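Local atomic coordinates of monopolin complex subunit CSM1 (Candida glabrata, PDB entry 6MJC), a protein that belongs to the monopolin complex and binds the kinetochore protein Dsn1, an interaction that probably recruits monopolin to kinetochores. Residues G42-Y46 with L71-T75; G18-H22 with F33-G38. All coordinates share one frame; numbering follows the deposited sequence.

Contact 1: G42-Y46 with L71-T75; sequences GIMDY and LKQRT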
loop_
_atom_site.group_PDB
_atom_site.type_symbol
_atom_site.label_atom_id
_atom_site.label_comp_id
_atom_site.label_asym_id
_atom_site.label_seq_id
_atom_site.Cartn_x
_atom_site.Cartn_y
_atom_site.Cartn_z
ATOM N N GLY A 42 10.610 5.978 11.937
ATOM C CA GLY A 42 10.443 6.345 10.544
ATOM C C GLY A 42 9.002 6.221 10.137
ATOM O O GLY A 42 8.255 5.394 10.672
ATOM N N ILE A 43 8.585 7.074 9.211
ATOM C CA ILE A 43 7.231 7.043 8.685
ATOM C C ILE A 43 7.293 6.864 7.179
ATOM O O ILE A 43 8.031 7.582 6.489
ATOM C CB ILE A 43 6.445 8.316 9.039
ATOM C CG1 ILE A 43 6.152 8.362 10.537
ATOM C CG2 ILE A 43 5.149 8.354 8.240
ATOM C CD1 ILE A 43 5.453 9.631 10.990
ATOM N N MET A 44 6.452 5.973 6.671
ATOM C CA MET A 44 6.265 5.753 5.253
ATOM C C MET A 44 4.801 5.962 4.901
ATOM O O MET A 44 3.908 5.444 5.590
ATOM C CB MET A 44 6.712 4.347 4.890
ATOM C CG MET A 44 6.579 4.015 3.442
ATOM S SD MET A 44 7.872 4.884 2.502
ATOM C CE MET A 44 7.249 4.450 0.916
ATOM N N ASP A 45 4.567 6.773 3.876
ATOM C CA ASP A 45 3.245 6.936 3.314
ATOM C C ASP A 45 3.129 6.084 2.060
ATOM O O ASP A 45 4.053 6.008 1.230
ATOM C CB ASP A 45 2.926 8.406 2.998
ATOM C CG ASP A 45 2.598 9.225 4.231
ATOM O OD1 ASP A 45 1.445 9.197 4.706
ATOM O OD2 ASP A 45 3.493 9.928 4.712
ATOM N N TYR A 46 1.987 5.437 1.923
ATOM C CA TYR A 46 1.722 4.623 0.741
ATOM C C TYR A 46 0.224 4.507 0.537
ATOM O O TYR A 46 -0.579 4.738 1.446
ATOM C CB TYR A 46 2.369 3.228 0.849
ATOM C CG TYR A 46 1.953 2.374 2.042
ATOM C CD1 TYR A 46 0.886 1.496 1.936
ATOM C CD2 TYR A 46 2.643 2.416 3.233
ATOM C CE1 TYR A 46 0.489 0.685 3.032
ATOM C CE2 TYR A 46 2.252 1.616 4.340
ATOM C CZ TYR A 46 1.193 0.756 4.217
ATOM O OH TYR A 46 0.802 -0.063 5.269
ATOM N N LEU A 71 6.344 8.974 -2.202
ATOM C CA LEU A 71 7.617 9.561 -1.841
ATOM C C LEU A 71 7.587 11.079 -1.904
ATOM O O LEU A 71 8.359 11.730 -1.220
ATOM C CB LEU A 71 8.731 9.004 -2.734
ATOM C CG LEU A 71 8.721 7.469 -2.909
ATOM C CD1 LEU A 71 9.860 7.011 -3.777
ATOM C CD2 LEU A 71 8.757 6.789 -1.560
ATOM N N LYS A 72 6.690 11.672 -2.695
ATOM C CA LYS A 72 6.621 13.119 -2.806
ATOM C C LYS A 72 6.365 13.782 -1.467
ATOM O O LYS A 72 6.790 14.930 -1.247
ATOM C CB LYS A 72 5.493 13.459 -3.775
ATOM C CG LYS A 72 5.920 13.548 -5.216
ATOM C CD LYS A 72 4.697 13.749 -6.089
ATOM C CE LYS A 72 5.031 14.495 -7.366
ATOM N NZ LYS A 72 6.269 13.986 -8.016
ATOM N N GLN A 73 5.710 13.049 -0.559
ATOM C CA GLN A 73 5.333 13.563 0.750
ATOM C C GLN A 73 6.493 13.618 1.725
ATOM O O GLN A 73 6.319 14.152 2.821
ATOM C CB GLN A 73 4.251 12.686 1.405
ATOM C CG GLN A 73 2.906 12.666 0.757
ATOM C CD GLN A 73 1.912 11.874 1.583
ATOM O OE1 GLN A 73 2.008 11.817 2.811
ATOM N NE2 GLN A 73 0.965 11.245 0.914
ATOM N N ARG A 74 7.630 13.047 1.381
ATOM C CA ARG A 74 8.811 13.029 2.233
ATOM C C ARG A 74 9.718 14.206 1.921
ATOM O O ARG A 74 9.757 14.697 0.789
ATOM C CB ARG A 74 9.593 11.717 2.029
ATOM C CG ARG A 74 8.823 10.428 2.350
ATOM C CD ARG A 74 8.904 9.985 3.827
ATOM N NE ARG A 74 8.228 10.917 4.718
ATOM C CZ ARG A 74 6.922 10.932 4.938
ATOM N NH1 ARG A 74 6.115 10.066 4.319
ATOM N NH2 ARG A 74 6.410 11.810 5.784
ATOM N N THR A 75 10.451 14.656 2.936
ATOM C CA THR A 75 11.609 15.500 2.705
ATOM C C THR A 75 12.751 14.648 2.136
ATOM O O THR A 75 12.774 13.422 2.263
ATOM C CB THR A 75 12.106 16.195 3.977
ATOM O OG1 THR A 75 12.597 15.189 4.882
ATOM C CG2 THR A 75 11.050 17.062 4.653
HETATM O O HOH W 1 6.646 7.872 2.035
#
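Arg74 NH1 donates to Asp45 OD2 at 2.7 Å, a nearly straight salt bridge (N-H...O angle 173°) made through the anti lone pair of that oxygen. The acceptor lies in the guanidinium plane, and the carboxylate is turned only 14° from it, so the two flat charged groups are almost coplanar. Arg74 NH1 also donates to water 1 at 3.2 Å. The same water accepts from Asp45 N at 3.0 Å, giving the aspartate a second, backbone route to the arginine. Bends at chi2 (-88°) and chi3 fold the Arg74 chain back on itself and bring its head to the strand. Ile43 O sits over one face of the guanidinium, 3.5 Å from its plane and toward the rim. Arg74 ends a type I turn that starts at Leu71, with Arg74 N bonded to Leu71 O at 3.0 Å. A separate apolar touch joins Met44 CE to Leu71 CD2 at 3.7 Å. The contact thus fastens the loop that follows strand 63-69 to the start of strand 44-52. Arg74 NE makes a second salt bridge, to Glu78 of helix 76-85, and Thr75 OG1 caps that helix at Glu78 N. Met44 packs against Leu82 of helix 76-85 and against Met108 and Leu112 of helix 101-113.

Contact 2: G18-H22 with F33-G38; sequences GVRVH and FDTSQG
Strands 19-22 and 33-37 run antiparallel, their axes 4.7 Å apart at closest and at 148° between their N-to-C directions, the usual twist of neighbouring antiparallel strands. Arg20 and Ser36 form the hydrogen-bonded pair, with Arg20 N to Ser36 O at 2.8 Å and Ser36 N to Arg20 O at 2.9 Å. Non-hydrogen-bonded pairs stand to either side, Val19 with Gln37 and Val21 with Thr35. Beyond them the ladder goes on through Gly38 N to Gly18 O and His22 N to Asp34 O.

Arg20 and Ser36 share one face of the sheet. The guanidinium of Arg20 grips Gly38 O end-on, NH1 at 3.2 Å and NH2 at 3.1 Å, the two nitrogens arriving from opposite faces of the carbonyl plane. Arg20 NH2 also donates to Ser36 OG at 2.9 Å, a more bent bond (133°) to an oxygen lying well off the guanidinium plane. That hydroxyl lies anti to the Ser36 backbone N (chi1 176°), a rotation that turns it to the arginine. NE donates to water 2. Ser36 O sits over the centre of one guanidinium face. The His22 ring lies beside this cluster, with Arg20 O over one of its faces. On the other face of the sheet Val19 CG1 meets Thr35 CG2 at 3.7 Å, while Val21 CG1 packs on Phe33 CB.

Helices pack on the face that carries Val19 and Gln37: Val19 lies on Phe13 of helix 5-13 and on Tyr105 of helix 101-113. Gln37 packs on the latter helix too, and its OE1 bonds to Tyr46 OH. On its other edge strand 30-37 pairs with strand 44-52, whereas strand 19-26 is outermost in the chain's five-stranded antiparallel sheet.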
loop_
_atom_site.group_PDB
_atom_site.type_symbol
_atom_site.label_atom_id
_atom_site.label_comp_id
_atom_site.label_asym_id
_atom_site.label_seq_id
_atom_site.Cartn_x
_atom_site.Cartn_y
_atom_site.Cartn_z
ATOM N N GLY A 18 -0.032 0.865 14.385
ATOM C CA GLY A 18 0.904 1.689 13.651
ATOM C C GLY A 18 0.424 2.175 12.308
ATOM O O GLY A 18 1.205 2.787 11.567
ATOM N N VAL A 19 -0.834 1.922 11.962
ATOM C CA VAL A 19 -1.388 2.216 10.647
ATOM C C VAL A 19 -2.407 3.340 10.782
ATOM O O VAL A 19 -3.285 3.292 11.644
ATOM C CB VAL A 19 -2.037 0.961 10.047
ATOM C CG1 VAL A 19 -3.031 1.331 8.922
ATOM C CG2 VAL A 19 -0.976 0.011 9.537
ATOM N N ARG A 20 -2.292 4.350 9.931
ATOM C CA ARG A 20 -3.230 5.465 9.973
ATOM C C ARG A 20 -3.769 5.666 8.569
ATOM O O ARG A 20 -3.019 6.038 7.659
ATOM C CB ARG A 20 -2.555 6.731 10.489
ATOM C CG ARG A 20 -1.870 6.557 11.833
ATOM C CD ARG A 20 -1.048 7.782 12.218
ATOM N NE ARG A 20 0.216 7.872 11.488
ATOM C CZ ARG A 20 1.288 7.120 11.734
ATOM N NH1 ARG A 20 1.265 6.204 12.691
ATOM N NH2 ARG A 20 2.392 7.280 11.027
ATOM N N VAL A 21 -5.062 5.441 8.375
ATOM C CA VAL A 21 -5.647 5.552 7.033
ATOM C C VAL A 21 -6.303 6.911 6.877
ATOM O O VAL A 21 -7.098 7.311 7.712
ATOM C CB VAL A 21 -6.661 4.434 6.764
ATOM C CG1 VAL A 21 -7.330 4.637 5.400
ATOM C CG2 VAL A 21 -5.931 3.112 6.794
ATOM N N HIS A 22 -6.017 7.602 5.781
ATOM C CA HIS A 22 -6.354 9.019 5.673
ATOM C C HIS A 22 -7.532 9.253 4.734
ATOM O O HIS A 22 -8.566 9.788 5.135
ATOM C CB HIS A 22 -5.105 9.792 5.197
ATOM C CG HIS A 22 -3.933 9.679 6.126
ATOM N ND1 HIS A 22 -3.970 10.078 7.449
ATOM C CD2 HIS A 22 -2.686 9.200 5.914
ATOM C CE1 HIS A 22 -2.793 9.849 8.007
ATOM N NE2 HIS A 22 -1.997 9.319 7.096
ATOM N N PHE A 33 -6.928 3.082 -0.582
ATOM C CA PHE A 33 -6.797 4.026 0.519
ATOM C C PHE A 33 -5.364 4.449 0.766
ATOM O O PHE A 33 -4.427 3.699 0.508
ATOM C CB PHE A 33 -7.353 3.486 1.816
ATOM C CG PHE A 33 -6.868 2.135 2.182
ATOM C CD1 PHE A 33 -7.535 1.026 1.707
ATOM C CD2 PHE A 33 -5.793 1.955 3.024
ATOM C CE1 PHE A 33 -7.139 -0.237 2.047
ATOM C CE2 PHE A 33 -5.394 0.669 3.397
ATOM C CZ PHE A 33 -6.063 -0.423 2.898
ATOM N N ASP A 34 -5.215 5.674 1.261
ATOM C CA ASP A 34 -3.907 6.239 1.564
ATOM C C ASP A 34 -3.590 5.876 3.004
ATOM O O ASP A 34 -4.473 5.926 3.864
ATOM C CB ASP A 34 -3.898 7.755 1.437
ATOM C CG ASP A 34 -3.614 8.220 0.043
ATOM O OD1 ASP A 34 -3.577 7.393 -0.886
ATOM O OD2 ASP A 34 -3.421 9.437 -0.118
ATOM N N THR A 35 -2.335 5.538 3.270
ATOM C CA THR A 35 -1.931 5.023 4.568
ATOM C C THR A 35 -0.623 5.690 4.958
ATOM O O THR A 35 0.229 5.965 4.104
ATOM C CB THR A 35 -1.684 3.509 4.529
ATOM O OG1 THR A 35 -2.772 2.853 3.883
ATOM C CG2 THR A 35 -1.546 2.958 5.930
ATOM N N SER A 36 -0.487 5.942 6.246
ATOM C CA SER A 36 0.753 6.306 6.902
ATOM C C SER A 36 1.066 5.203 7.896
ATOM O O SER A 36 0.196 4.803 8.681
ATOM C CB SER A 36 0.597 7.675 7.586
ATOM O OG SER A 36 1.752 7.999 8.311
ATOM N N GLN A 37 2.277 4.682 7.843
ATOM C CA GLN A 37 2.681 3.627 8.758
ATOM C C GLN A 37 3.997 4.002 9.411
ATOM O O GLN A 37 4.852 4.631 8.777
ATOM C CB GLN A 37 2.831 2.297 8.030
ATOM C CG GLN A 37 2.998 1.178 8.956
ATOM C CD GLN A 37 3.025 -0.166 8.320
ATOM O OE1 GLN A 37 2.567 -0.366 7.216
ATOM N NE2 GLN A 37 3.570 -1.117 9.041
ATOM N N GLY A 38 4.148 3.649 10.682
ATOM C CA GLY A 38 5.410 3.805 11.379
ATOM C C GLY A 38 5.307 4.792 12.525
ATOM O O GLY A 38 4.363 5.568 12.642
HETATM O O HOH W 2 -0.251 10.313 10.008
#

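In the fold
From the N terminus the chain runs through helix 5-13 into strand 19-26 and returns along strand 30-37, where contact 2 closes the first hairpin. After a short connection strand 44-52 begins, and contact 1 closes the excursion out along it and back along strand 63-69. Contact 2 is complete before contact 1 opens, so the two follow in series and neither nests nor crosses. They meet side by side in the sheet: Tyr46 and Thr35 probably share a backbone hydrogen bond, and Ile43 and Asp45 pack on Ser36. Contact 2 pairs the first two strands and contact 1 holds the loop before helix 76-85 on the third; strands 30-37 and 44-52 pair directly between them.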